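Local coordinates for glutamyl endopeptidase (Staphylococcus epidermidis, PDB 6PYM), which cleaves peptide bonds preferentially after glutamate, and also after aspartate, as a secreted serine protease of family S1B, probably acting on fibronectin and type 1 collagen, at residues G182-G187 with K191-V196. The protein carries 1 engineered substitution. Residues are numbered along the deposited sequence; the frame is centred on the assembly and turned at random.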
loop_
_atom_site.group_PDB
_atom_site.type_symbol
_atom_site.label_atom_id
_atom_site.label_comp_id
_atom_site.label_asym_id
_atom_site.label_seq_id
_atom_site.Cartn_x
_atom_site.Cartn_y
_atom_site.Cartn_z
ATOM N N GLY A 182 1.276 8.657 0.476
ATOM C CA GLY A 182 0.227 8.359 -0.482
ATOM C C GLY A 182 0.111 6.866 -0.682
ATOM O O GLY A 182 0.918 6.086 -0.170
ATOM N N ILE A 183 -0.919 6.480 -1.434
ATOM C CA ILE A 183 -1.183 5.083 -1.773
ATOM C C ILE A 183 -1.214 4.994 -3.295
ATOM O O ILE A 183 -2.113 5.555 -3.937
ATOM C CB ILE A 183 -2.492 4.577 -1.147
ATOM C CG1 ILE A 183 -2.452 4.685 0.389
ATOM C CG2 ILE A 183 -2.802 3.155 -1.607
ATOM C CD1 ILE A 183 -1.400 3.812 1.067
ATOM N N HIS A 184 -0.237 4.300 -3.872
ATOM C CA HIS A 184 -0.149 4.149 -5.316
ATOM C C HIS A 184 -1.421 3.513 -5.863
ATOM O O HIS A 184 -1.976 2.596 -5.257
ATOM C CB HIS A 184 1.033 3.236 -5.630
ATOM C CG HIS A 184 1.155 2.909 -7.072
ATOM N ND1 HIS A 184 1.635 3.806 -8.001
ATOM C CD2 HIS A 184 0.792 1.802 -7.756
ATOM C CE1 HIS A 184 1.587 3.249 -9.196
ATOM N NE2 HIS A 184 1.078 2.033 -9.076
ATOM N N TYR A 185 -1.876 3.979 -7.035
ATOM C CA TYR A 185 -3.001 3.304 -7.690
ATOM C C TYR A 185 -2.794 2.935 -9.154
ATOM O O TYR A 185 -3.524 2.063 -9.644
ATOM C CB TYR A 185 -4.329 4.071 -7.526
ATOM C CG TYR A 185 -4.439 5.377 -8.272
ATOM C CD1 TYR A 185 -4.914 5.426 -9.584
ATOM C CD2 TYR A 185 -4.112 6.572 -7.648
ATOM C CE1 TYR A 185 -5.033 6.634 -10.254
ATOM C CE2 TYR A 185 -4.229 7.780 -8.309
ATOM C CZ TYR A 185 -4.698 7.804 -9.606
ATOM O OH TYR A 185 -4.821 9.000 -10.279
ATOM N N GLY A 186 -1.841 3.529 -9.861
ATOM C CA GLY A 186 -1.653 3.212 -11.269
ATOM C C GLY A 186 -0.875 4.327 -11.944
ATOM O O GLY A 186 -0.201 5.106 -11.281
ATOM N N GLY A 187 -0.963 4.375 -13.271
ATOM C CA GLY A 187 -0.267 5.435 -13.980
ATOM C C GLY A 187 -0.731 5.570 -15.415
ATOM O O GLY A 187 -1.643 4.878 -15.878
ATOM N N LYS A 191 4.174 8.760 -19.130
ATOM C CA LYS A 191 3.998 10.076 -18.530
ATOM C C LYS A 191 4.340 10.105 -17.047
ATOM O O LYS A 191 5.246 10.842 -16.652
ATOM C CB LYS A 191 2.579 10.601 -18.795
ATOM C CG LYS A 191 2.303 10.859 -20.273
ATOM C CD LYS A 191 0.886 11.374 -20.506
ATOM C CE LYS A 191 0.608 11.599 -21.988
ATOM N NZ LYS A 191 -0.791 12.076 -22.212
ATOM N N TYR A 192 3.648 9.336 -16.211
ATOM C CA TYR A 192 3.845 9.398 -14.768
ATOM C C TYR A 192 3.091 8.236 -14.142
ATOM O O TYR A 192 2.236 7.610 -14.775
ATOM C CB TYR A 192 3.347 10.722 -14.164
ATOM C CG TYR A 192 1.938 11.063 -14.566
ATOM C CD1 TYR A 192 0.843 10.443 -13.967
ATOM C CD2 TYR A 192 1.697 11.983 -15.576
ATOM C CE1 TYR A 192 -0.444 10.744 -14.355
ATOM C CE2 TYR A 192 0.415 12.297 -15.965
ATOM C CZ TYR A 192 -0.652 11.669 -15.361
ATOM O OH TYR A 192 -1.933 11.979 -15.762
ATOM N N ASN A 193 3.404 7.977 -12.878
ATOM C CA ASN A 193 2.584 7.128 -12.033
ATOM C C ASN A 193 1.935 7.967 -10.940
ATOM O O ASN A 193 2.397 9.066 -10.623
ATOM C CB ASN A 193 3.404 5.962 -11.481
ATOM C CG ASN A 193 3.665 4.923 -12.547
ATOM O OD1 ASN A 193 2.720 4.368 -13.116
ATOM N ND2 ASN A 193 4.930 4.705 -12.881
ATOM N N SER A 194 0.836 7.449 -10.393
ATOM C CA SER A 194 -0.070 8.230 -9.565
ATOM C C SER A 194 -0.443 7.505 -8.283
ATOM O O SER A 194 -0.604 6.281 -8.256
ATOM C CB SER A 194 -1.389 8.503 -10.298
ATOM O OG SER A 194 -1.193 9.199 -11.515
ATOM N N SER A 195 -0.671 8.304 -7.244
ATOM C CA SER A 195 -1.106 7.831 -5.944
ATOM C C SER A 195 -2.198 8.742 -5.402
ATOM O O SER A 195 -2.348 9.901 -5.815
ATOM C CB SER A 195 0.063 7.811 -4.955
ATOM O OG SER A 195 0.528 9.122 -4.658
ATOM N N VAL A 196 -2.970 8.189 -4.471
ATOM C CA VAL A 196 -3.875 8.980 -3.648
ATOM C C VAL A 196 -3.039 9.689 -2.600
ATOM O O VAL A 196 -2.398 9.043 -1.762
ATOM C CB VAL A 196 -4.943 8.106 -2.977
ATOM C CG1 VAL A 196 -5.913 8.983 -2.179
ATOM C CG2 VAL A 196 -5.678 7.278 -4.012
#
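With chi1 at 69°, CG of Tyr-185 lies between its backbone N and carbonyl carbon, which folds the ring across to Ser-194: CZ of Tyr-185 is 3.5 Å from CB of Ser-194, whose O lies over one ring face. CD2 of Tyr-185 makes apolar contact with CG2 of Val-196 (4.0 Å), while N of Val-196 lies in plane at the ring edge. His-184 instead has CG anti to its backbone N (chi1 175°), and its ring edge at CE1 reaches CB of Asn-193 (4.0 Å). Tyr-185 and Gly-186 both face Ser-194, a classic beta bulge: N of Tyr-185 hydrogen-bonds O of Ser-194 nearly straight, in the carbonyl plane (2.9 Å, 179°); N of Gly-186 adds a weak bond (3.4 Å). Within the bulge, N of Ser-194 returns a hydrogen bond to O of Gly-186 (2.7 Å); before it, two backbone hydrogen bonds join Ile-183 and Val-196. OH of Tyr-185 and OG of Ser-194 hydrogen-bond to OE1 and OE2 of Glu-157, respectively, and ND1 of His-184 to OH of Tyr-160. Tyr-185 also touches Asp-93 of the predicted charge relay system. The hairpin belongs to the second beta domain of the chymotrypsin-like fold, strand 180-188 pairing onward with 172-174 and 192-197 with 157-160.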